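Local coordinates for molybdenum cofactor biosynthesis protein (Pyrococcus furiosus, PDB 1XI8), which probably acts as a MoeA-family molybdopterin molybdotransferase, inserting molybdenum into molybdopterin in the biosynthesis of the molybdenum cofactor, at residues I23-D27 and L281-G285; L226-Y230 and F311-H315; D259-G265 and R299-G305; Y306-F311 and S370-L376. All blocks are in the same frame, centred on the assembly; numbering follows the deposited sequence.

Overall arrangement
Four contacts in one chain illustrate how chemistry follows place in a fold. Contact 2 is the fully buried one, its centre about 5 Å from the centre of the chain, and packs two helical segments with no hydrogen bond between them. Contacts 1, 3 and 4 are partly buried. Contact 3 joins two parallel strands of the probable molybdopterin-binding domain through backbone hydrogen bonds, with apolar side chains on both faces. In contact 1 the N-terminal helix meets an outermost strand of the same sheet, and in contact 4 a short C-terminal helix meets helix 307-326. Contacts 2 and 4 share that helix and F311, and both touch the second subunit; Q313 and S304 tie contact 2 to contact 3.

Contact 1 (I23-D27 and L281-G285); sequences IVLND and LLFHG
At the junction of helix 17-26 with strand 283-284, an outermost strand of the sheet in the probable molybdopterin-binding domain, I23 and V24 pack against L282 and F283. The F283 ring presents its edge to the helix. Near its plane lie two methyls from successive residues: CG1 of V24, 3.4 Å from F283 CE1, and CG2 of I23, 3.8 Å from F283 CD1. The ring reaches this place because F283 CG stands between its own backbone N and carbonyl carbon (chi1 65°), which swings the ring over toward the last turn of the helix. Only the CG2 branch of I23 does the touching; it lies anti to the backbone N and also meets L282 CB at 3.8 Å. This is helix-to-sheet-edge packing between the N-terminal region of the MoeA chain and the domain that carries the sheet, mostly apolar, with the D27 carboxylate at its margin. At the helix end D27 lies near the leucine, its CG 4.2 Å from L282 CD1. The polar business of D27 is conducted elsewhere, since OD1 is hydrogen-bonded to the hydroxyl of Y296 on the neighbouring strand 295-297. That tyrosine also pairs through its backbone with L282 and F283, and its side chain touches both V24 and F283.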
# COMPACT_ATOMS: atom_id res chain seq x y z
N ILE A 23 16.68 19.28 8.96
CA ILE A 23 16.24 20.65 9.18
C ILE A 23 14.72 20.73 9.09
O ILE A 23 14.08 21.40 9.91
CB ILE A 23 16.91 21.64 8.20
CG1 ILE A 23 18.33 21.96 8.68
CG2 ILE A 23 16.09 22.92 8.06
CD1 ILE A 23 19.15 22.74 7.68
N VAL A 24 14.13 20.05 8.11
CA VAL A 24 12.68 20.05 7.96
C VAL A 24 12.01 19.29 9.10
O VAL A 24 11.06 19.78 9.71
CB VAL A 24 12.18 19.54 6.55
CG1 VAL A 24 12.96 20.20 5.44
CG2 VAL A 24 12.31 18.04 6.41
N LEU A 25 12.52 18.10 9.43
CA LEU A 25 11.87 17.28 10.44
C LEU A 25 11.97 17.95 11.81
O LEU A 25 11.03 17.90 12.61
CB LEU A 25 12.48 15.87 10.49
CG LEU A 25 12.44 15.00 9.22
CD1 LEU A 25 13.14 13.65 9.45
CD2 LEU A 25 11.02 14.80 8.69
N ASN A 26 13.10 18.59 12.08
CA ASN A 26 13.27 19.21 13.38
C ASN A 26 12.48 20.49 13.56
O ASN A 26 12.27 20.94 14.69
CB ASN A 26 14.73 19.44 13.73
CG ASN A 26 14.99 19.15 15.20
OD1 ASN A 26 15.20 17.98 15.58
ND2 ASN A 26 14.92 20.19 16.04
N ASP A 27 12.04 21.08 12.46
CA ASP A 27 11.23 22.30 12.51
C ASP A 27 9.75 21.96 12.58
O ASP A 27 8.91 22.85 12.64
CB ASP A 27 11.49 23.16 11.28
CG ASP A 27 10.69 24.44 11.29
OD1 ASP A 27 9.93 24.70 10.33
OD2 ASP A 27 10.82 25.18 12.28
N LEU A 281 13.07 30.89 4.02
CA LEU A 281 13.53 29.53 3.80
C LEU A 281 14.73 29.19 4.68
O LEU A 281 15.65 29.99 4.82
CB LEU A 281 13.88 29.33 2.33
CG LEU A 281 12.81 29.75 1.31
CD1 LEU A 281 13.43 30.16 -0.03
CD2 LEU A 281 11.78 28.65 1.12
N LEU A 282 14.72 27.99 5.27
CA LEU A 282 15.84 27.53 6.08
C LEU A 282 16.92 26.92 5.19
O LEU A 282 18.06 26.73 5.62
CB LEU A 282 15.35 26.50 7.11
CG LEU A 282 14.24 26.98 8.05
CD1 LEU A 282 13.93 25.91 9.09
CD2 LEU A 282 14.61 28.28 8.75
N PHE A 283 16.53 26.60 3.96
CA PHE A 283 17.46 26.16 2.91
C PHE A 283 16.77 26.27 1.56
O PHE A 283 15.55 26.30 1.48
CB PHE A 283 18.00 24.74 3.15
CG PHE A 283 16.96 23.65 3.09
CD1 PHE A 283 16.38 23.15 4.25
CD2 PHE A 283 16.57 23.11 1.86
CE1 PHE A 283 15.43 22.15 4.19
CE2 PHE A 283 15.63 22.11 1.80
CZ PHE A 283 15.06 21.62 2.96
N HIS A 284 17.57 26.34 0.50
CA HIS A 284 17.04 26.53 -0.84
C HIS A 284 18.09 26.05 -1.82
O HIS A 284 19.10 26.72 -2.06
CB HIS A 284 16.71 28.00 -1.06
CG HIS A 284 15.98 28.28 -2.33
ND1 HIS A 284 15.18 27.34 -2.95
CD2 HIS A 284 15.89 29.40 -3.09
CE1 HIS A 284 14.65 27.86 -4.04
NE2 HIS A 284 15.07 29.11 -4.15
N GLY A 285 17.85 24.87 -2.40
CA GLY A 285 18.82 24.23 -3.25
C GLY A 285 19.55 23.19 -2.44
O GLY A 285 20.18 23.50 -1.42

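Contact 2 (L226-Y230 and F311-H315); sequences LVERY and FTQFH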
# COMPACT_ATOMS: atom_id res chain seq x y z
N LEU A 226 -0.46 11.72 -3.86
CA LEU A 226 0.69 11.45 -3.02
C LEU A 226 0.42 11.79 -1.56
O LEU A 226 0.77 11.01 -0.68
CB LEU A 226 1.94 12.20 -3.51
CG LEU A 226 2.58 11.68 -4.80
CD1 LEU A 226 3.50 12.73 -5.39
CD2 LEU A 226 3.29 10.36 -4.56
N VAL A 227 -0.19 12.94 -1.29
CA VAL A 227 -0.49 13.33 0.09
C VAL A 227 -1.56 12.41 0.67
O VAL A 227 -1.46 11.96 1.81
CB VAL A 227 -0.88 14.83 0.24
CG1 VAL A 227 -2.04 15.17 -0.61
CG2 VAL A 227 -1.27 15.14 1.67
N GLU A 228 -2.58 12.14 -0.13
CA GLU A 228 -3.62 11.20 0.21
C GLU A 228 -3.00 9.87 0.62
O GLU A 228 -3.38 9.28 1.63
CB GLU A 228 -4.51 10.99 -1.01
CG GLU A 228 -5.46 9.84 -0.90
CD GLU A 228 -6.66 10.22 -0.08
OE1 GLU A 228 -6.90 11.45 0.03
OE2 GLU A 228 -7.35 9.31 0.45
N ARG A 229 -2.04 9.39 -0.17
CA ARG A 229 -1.37 8.13 0.10
C ARG A 229 -0.54 8.21 1.38
O ARG A 229 -0.34 7.21 2.07
CB ARG A 229 -0.49 7.72 -1.08
CG ARG A 229 0.40 6.51 -0.83
CD ARG A 229 1.03 5.98 -2.12
NE ARG A 229 1.90 4.82 -1.87
CZ ARG A 229 1.47 3.56 -1.76
NH1 ARG A 229 0.18 3.26 -1.86
NH2 ARG A 229 2.34 2.59 -1.53
N TYR A 230 -0.05 9.41 1.69
CA TYR A 230 0.81 9.58 2.86
C TYR A 230 0.27 10.49 3.96
O TYR A 230 0.88 11.49 4.31
CB TYR A 230 2.25 9.95 2.45
CG TYR A 230 2.96 8.79 1.81
CD1 TYR A 230 3.48 7.75 2.58
CD2 TYR A 230 3.07 8.70 0.43
CE1 TYR A 230 4.11 6.67 1.99
CE2 TYR A 230 3.70 7.63 -0.17
CZ TYR A 230 4.21 6.62 0.62
OH TYR A 230 4.84 5.56 0.01
N PHE A 311 7.91 14.51 -7.88
CA PHE A 311 7.77 13.19 -7.30
C PHE A 311 8.99 12.89 -6.41
O PHE A 311 8.85 12.40 -5.29
CB PHE A 311 7.66 12.19 -8.44
CG PHE A 311 7.42 10.77 -8.01
CD1 PHE A 311 6.13 10.31 -7.83
CD2 PHE A 311 8.47 9.90 -7.81
CE1 PHE A 311 5.90 8.99 -7.45
CE2 PHE A 311 8.25 8.59 -7.44
CZ PHE A 311 6.96 8.13 -7.26
N THR A 312 10.17 13.19 -6.94
CA THR A 312 11.43 13.00 -6.23
C THR A 312 11.46 13.77 -4.92
O THR A 312 11.79 13.21 -3.87
CB THR A 312 12.61 13.44 -7.09
OG1 THR A 312 12.72 12.57 -8.21
CG2 THR A 312 13.90 13.38 -6.28
N GLN A 313 11.11 15.04 -5.00
CA GLN A 313 11.06 15.91 -3.84
C GLN A 313 10.02 15.42 -2.83
O GLN A 313 10.24 15.53 -1.62
CB GLN A 313 10.79 17.35 -4.26
CG GLN A 313 11.95 18.01 -5.00
CD GLN A 313 11.57 19.34 -5.65
OE1 GLN A 313 10.40 19.62 -5.93
NE2 GLN A 313 12.58 20.16 -5.92
N PHE A 314 8.91 14.88 -3.31
CA PHE A 314 7.88 14.40 -2.38
C PHE A 314 8.40 13.25 -1.53
O PHE A 314 8.26 13.27 -0.31
CB PHE A 314 6.58 13.98 -3.08
CG PHE A 314 5.54 13.48 -2.11
CD1 PHE A 314 5.54 12.16 -1.70
CD2 PHE A 314 4.59 14.34 -1.59
CE1 PHE A 314 4.60 11.70 -0.80
CE2 PHE A 314 3.64 13.88 -0.69
CZ PHE A 314 3.65 12.56 -0.30
N HIS A 315 8.98 12.25 -2.18
CA HIS A 315 9.51 11.07 -1.49
C HIS A 315 10.74 11.35 -0.63
O HIS A 315 10.91 10.74 0.42
CB HIS A 315 9.80 9.94 -2.48
CG HIS A 315 8.57 9.19 -2.91
ND1 HIS A 315 8.04 8.15 -2.18
CD2 HIS A 315 7.76 9.35 -3.98
CE1 HIS A 315 6.96 7.70 -2.79
NE2 HIS A 315 6.77 8.41 -3.88
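L226 on helix 219-229 lays its side chain along F314 of helix 307-326, and its atoms can be followed one by one. CB sits over the centre of the F314 ring, 3.6 Å from the centroid and 10° off the normal, a CH-pi contact. With CG anti to its carbonyl carbon (chi1 -72°), the chain then runs back along the phenylalanine, so that the two side chains lie antiparallel, the tip of the leucine beside the root of its partner. The first methyl, CD1, ends near the root of the ring, 3.9 Å from F314 CG. The other, CD2, turns toward two further rings, 4.0 Å from H315 NE2 and 4.1 Å from F311 CE1, meeting both obliquely. One turn on, Y230 closes the far end of F314: its CD2 lies at the phenylalanine's edge, 3.6 Å from CE1, the ring planes inclined at 47°. The same tyrosine comes to the edge of the H315 ring with its OH, so Y230, F314 and H315 form an aromatic cluster between the helices. P170 of the second subunit packs on L226 and so brings the dimer partner up to this core. The hydroxyl of Y230 and NE of R229 both hydrogen-bond to the carbonyl oxygen of the C-terminal residue Y403, whose ring meets F311 edge-to-face. Since no hydrogen bond passes between the two helical segments, their cohesion rests on the fit of aliphatic and aromatic surfaces, while the buried tyrosine hydroxyl is satisfied by the chain terminus.

Contact 3 (D259-G265 and R299-G305); sequences DLVLITG and RVFVMSG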
# COMPACT_ATOMS: atom_id res chain seq x y z
N ASP A 259 -1.47 22.91 7.66
CA ASP A 259 -0.33 22.58 8.47
C ASP A 259 0.93 22.51 7.60
O ASP A 259 2.05 22.51 8.09
CB ASP A 259 -0.56 21.23 9.15
CG ASP A 259 -1.90 21.16 9.88
OD1 ASP A 259 -2.88 20.64 9.28
OD2 ASP A 259 -1.97 21.64 11.04
N LEU A 260 0.73 22.47 6.29
CA LEU A 260 1.84 22.31 5.37
C LEU A 260 1.38 22.80 4.00
O LEU A 260 0.25 22.53 3.60
CB LEU A 260 2.23 20.84 5.33
CG LEU A 260 3.64 20.38 5.01
CD1 LEU A 260 4.68 21.16 5.77
CD2 LEU A 260 3.74 18.90 5.35
N VAL A 261 2.24 23.52 3.29
CA VAL A 261 1.89 24.06 1.99
C VAL A 261 2.92 23.68 0.93
O VAL A 261 4.12 23.79 1.16
CB VAL A 261 1.76 25.59 2.03
CG1 VAL A 261 1.39 26.12 0.66
CG2 VAL A 261 0.74 26.01 3.06
N LEU A 262 2.43 23.22 -0.21
CA LEU A 262 3.27 22.90 -1.35
C LEU A 262 2.96 23.85 -2.49
O LEU A 262 1.83 23.91 -2.98
CB LEU A 262 3.02 21.47 -1.82
CG LEU A 262 3.10 20.37 -0.77
CD1 LEU A 262 2.75 19.04 -1.39
CD2 LEU A 262 4.47 20.32 -0.18
N ILE A 263 3.96 24.61 -2.91
CA ILE A 263 3.83 25.47 -4.09
C ILE A 263 4.77 24.97 -5.18
O ILE A 263 5.98 24.91 -4.98
CB ILE A 263 4.12 26.95 -3.75
CG1 ILE A 263 4.01 27.82 -5.00
CG2 ILE A 263 5.48 27.13 -3.08
CD1 ILE A 263 4.04 29.32 -4.72
N THR A 264 4.23 24.59 -6.32
CA THR A 264 5.08 24.14 -7.41
C THR A 264 5.50 25.32 -8.24
O THR A 264 5.04 26.43 -8.02
CB THR A 264 4.35 23.17 -8.33
OG1 THR A 264 3.22 23.83 -8.92
CG2 THR A 264 3.89 21.96 -7.55
N GLY A 265 6.37 25.09 -9.21
CA GLY A 265 6.70 26.13 -10.17
C GLY A 265 7.86 26.97 -9.69
O GLY A 265 9.00 26.64 -10.01
N ARG A 299 6.66 25.92 7.13
CA ARG A 299 5.57 25.00 6.76
C ARG A 299 5.31 24.91 5.24
O ARG A 299 4.35 24.29 4.80
CB ARG A 299 4.28 25.33 7.54
CG ARG A 299 4.38 25.29 9.07
CD ARG A 299 4.79 23.90 9.53
NE ARG A 299 4.69 23.65 10.97
CZ ARG A 299 3.77 22.86 11.53
NH1 ARG A 299 2.88 22.25 10.77
NH2 ARG A 299 3.75 22.69 12.85
N VAL A 300 6.18 25.53 4.44
CA VAL A 300 5.98 25.49 3.00
C VAL A 300 7.17 24.91 2.24
O VAL A 300 8.32 25.29 2.48
CB VAL A 300 5.59 26.88 2.41
CG1 VAL A 300 6.52 27.91 2.89
CG2 VAL A 300 5.62 26.83 0.89
N PHE A 301 6.90 23.98 1.34
CA PHE A 301 7.93 23.48 0.45
C PHE A 301 7.81 24.20 -0.87
O PHE A 301 6.75 24.21 -1.49
CB PHE A 301 7.78 21.99 0.21
CG PHE A 301 8.17 21.14 1.36
CD1 PHE A 301 7.22 20.69 2.27
CD2 PHE A 301 9.50 20.77 1.54
CE1 PHE A 301 7.59 19.89 3.34
CE2 PHE A 301 9.87 19.97 2.60
CZ PHE A 301 8.91 19.52 3.51
N VAL A 302 8.90 24.81 -1.31
CA VAL A 302 8.96 25.41 -2.64
C VAL A 302 9.41 24.30 -3.57
O VAL A 302 10.57 23.91 -3.56
CB VAL A 302 9.91 26.63 -2.68
CG1 VAL A 302 10.09 27.14 -4.12
CG2 VAL A 302 9.38 27.73 -1.80
N MET A 303 8.47 23.77 -4.36
CA MET A 303 8.74 22.58 -5.17
C MET A 303 8.94 22.89 -6.66
O MET A 303 8.68 23.99 -7.12
CB MET A 303 7.65 21.52 -4.97
CG MET A 303 7.46 21.08 -3.53
SD MET A 303 6.21 19.80 -3.29
CE MET A 303 7.09 18.29 -3.66
N SER A 304 9.40 21.90 -7.41
CA SER A 304 9.65 22.07 -8.84
C SER A 304 8.37 22.11 -9.67
O SER A 304 7.26 21.93 -9.17
CB SER A 304 10.56 20.94 -9.33
OG SER A 304 10.66 20.90 -10.75
N GLY A 305 8.54 22.36 -10.96
CA GLY A 305 7.43 22.31 -11.90
C GLY A 305 7.49 21.05 -12.74
O GLY A 305 6.57 20.76 -13.48
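The flat guanidinium of R299 meets the carbonyl oxygen of D259 with its edge: NH1 donates to D259 O at 2.8 Å, the oxygen 10° out of the guanidinium plane and the donor on a carbonyl lone pair. The other flat group, the F301 ring, is approached obliquely by two leucines, L262 CD2 at 3.7 Å from its CD1 and L260 CD1 at 4.0 Å from its CE1. Both groups belong to the pairing of strands 260-263 and 300-302, parallel neighbours in the mixed sheet of the alpha/beta fold of the probable molybdopterin-binding domain. V261 straddles V300, giving its N to R299 O and accepting from F301 N at V261 O; I263 repeats the pattern between F301 O and M303 N. On one face L262 and F301 lie side by side, and M303 joins them, its sulfur SD reaching 3.6 Å from L262 CD2. The bend at chi3 (83°) of M303 carries CE against V310 and F314 of helix 307-326. That helix covers this face, with V318 touching both L262 and F301. On the other, V261, I263 and V300 face helix 244-257, so the paired strands are sandwiched between helices. I263 CG2 bridges V300 and V302 there, 4.0 and 4.1 Å from their CG2 methyls. Farther along, G265 N gives S304 O a weak hydrogen bond, 3.3 Å long.

Contact 4 (Y306-F311 and S370-L376); sequences YPVAVF and SGIISSL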
# COMPACT_ATOMS: atom_id res chain seq x y z
N TYR A 306 8.58 20.30 -12.65
CA TYR A 306 8.71 19.10 -13.47
C TYR A 306 8.24 17.88 -12.69
O TYR A 306 8.75 17.59 -11.61
CB TYR A 306 10.14 18.91 -13.98
CG TYR A 306 10.77 20.16 -14.57
CD1 TYR A 306 11.86 20.79 -13.95
CD2 TYR A 306 10.26 20.73 -15.74
CE1 TYR A 306 12.43 21.93 -14.48
CE2 TYR A 306 10.82 21.88 -16.28
CZ TYR A 306 11.91 22.48 -15.65
OH TYR A 306 12.46 23.63 -16.20
N PRO A 307 7.26 17.15 -13.25
CA PRO A 307 6.67 15.95 -12.68
C PRO A 307 7.64 15.01 -11.96
O PRO A 307 7.35 14.61 -10.83
CB PRO A 307 6.09 15.25 -13.91
CG PRO A 307 5.71 16.34 -14.80
CD PRO A 307 6.62 17.50 -14.53
N VAL A 308 8.78 14.67 -12.57
CA VAL A 308 9.70 13.72 -11.95
C VAL A 308 10.47 14.36 -10.79
O VAL A 308 10.77 13.71 -9.81
CB VAL A 308 10.65 13.04 -12.97
CG1 VAL A 308 11.74 13.95 -13.33
CG2 VAL A 308 11.28 11.80 -12.38
N ALA A 309 10.77 15.65 -10.91
CA ALA A 309 11.40 16.39 -9.82
C ALA A 309 10.43 16.54 -8.64
O ALA A 309 10.84 16.44 -7.49
CB ALA A 309 11.86 17.77 -10.30
N VAL A 310 9.16 16.77 -8.94
CA VAL A 310 8.14 16.92 -7.92
C VAL A 310 7.95 15.62 -7.15
O VAL A 310 7.85 15.62 -5.92
CB VAL A 310 6.81 17.39 -8.53
CG1 VAL A 310 5.70 17.32 -7.52
CG2 VAL A 310 6.96 18.81 -9.05
N PHE A 311 7.91 14.51 -7.88
CA PHE A 311 7.77 13.19 -7.30
C PHE A 311 8.99 12.89 -6.41
O PHE A 311 8.85 12.40 -5.29
CB PHE A 311 7.66 12.19 -8.44
CG PHE A 311 7.42 10.77 -8.01
CD1 PHE A 311 6.13 10.31 -7.83
CD2 PHE A 311 8.47 9.90 -7.81
CE1 PHE A 311 5.90 8.99 -7.45
CE2 PHE A 311 8.25 8.59 -7.44
CZ PHE A 311 6.96 8.13 -7.26
N SER A 370 12.72 16.26 -14.60
CA SER A 370 12.55 15.76 -15.97
C SER A 370 11.04 15.73 -16.29
O SER A 370 10.24 15.20 -15.51
CB SER A 370 13.20 14.37 -16.13
OG SER A 370 12.64 13.63 -17.23
N GLY A 371 10.65 16.30 -17.43
CA GLY A 371 9.23 16.36 -17.78
C GLY A 371 8.60 15.02 -18.14
O GLY A 371 7.40 14.96 -18.49
N ILE A 372 9.38 13.94 -18.02
CA ILE A 372 9.00 12.62 -18.52
C ILE A 372 8.40 11.67 -17.48
O ILE A 372 9.08 10.75 -17.00
CB ILE A 372 10.23 11.95 -19.18
CG1 ILE A 372 10.91 12.95 -20.13
CG2 ILE A 372 9.84 10.63 -19.88
CD1 ILE A 372 12.35 12.61 -20.46
N ILE A 373 7.12 11.86 -17.17
CA ILE A 373 6.45 11.05 -16.15
C ILE A 373 6.35 9.55 -16.47
O ILE A 373 5.86 8.78 -15.64
CB ILE A 373 5.03 11.58 -15.85
CG1 ILE A 373 4.09 11.30 -17.01
CG2 ILE A 373 5.03 13.08 -15.68
CD1 ILE A 373 2.82 12.12 -16.90
N SER A 374 6.78 9.12 -17.65
CA SER A 374 6.68 7.68 -17.95
C SER A 374 7.69 6.86 -17.13
O SER A 374 7.45 5.68 -16.87
CB SER A 374 6.80 7.38 -19.46
OG SER A 374 8.16 7.35 -19.86
N SER A 375 8.79 7.48 -16.73
CA SER A 375 9.76 6.78 -15.87
C SER A 375 9.17 6.58 -14.48
O SER A 375 9.51 5.62 -13.79
CB SER A 375 11.11 7.51 -15.78
OG SER A 375 10.96 8.83 -15.31
N LEU A 376 8.27 7.47 -14.07
CA LEU A 376 7.58 7.31 -12.80
C LEU A 376 6.62 6.12 -12.83
O LEU A 376 6.52 5.36 -11.86
CB LEU A 376 6.84 8.60 -12.41
CG LEU A 376 7.69 9.87 -12.23
CD1 LEU A 376 6.86 11.00 -11.68
CD2 LEU A 376 8.89 9.61 -11.33
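L376 and F311 lie alongside each other head to tail, CG of the leucine over one face of the phenylalanine ring toward its rim. The two methyls of L376 divide the work. CD1 reaches the base of the aromatic side chain, 3.5 Å from F311 CB, while CD2 comes obliquely to the ring, 3.6 Å from the ring atom CD2 of F311. The same CD2 of L376 meets V308 CG2 at 3.4 Å, where the valine and leucine side chains run at a slant to each other. With CG1 of V308 between the backbone N and the carbonyl carbon (chi1 78°), CG2 is left anti to N and points to the short helix 374-377. Thus V308 and F311, one turn apart on helix 307-326, hold the leucine between them, and M222 of helix 219-229 packs on it too. At the start of helix 307-326 the approach is by backbone: V308 N gives a weak hydrogen bond to S370 O, 3.3 Å away, occupying an N-H of the first helical turn, just after the N-cap residue Y306. The preceding loop is tied to the first turn of helix 374-377, I372 O accepting from both S375 N and S375 OG. L376 O is hydrogen-bonded to Q171 NE2 of the second subunit, and L175 of that subunit packs on I373. This is interdomain packing, joining the C-terminal region of this MoeA-family chain to its probable molybdopterin-binding domain, here right beside the dimer interface.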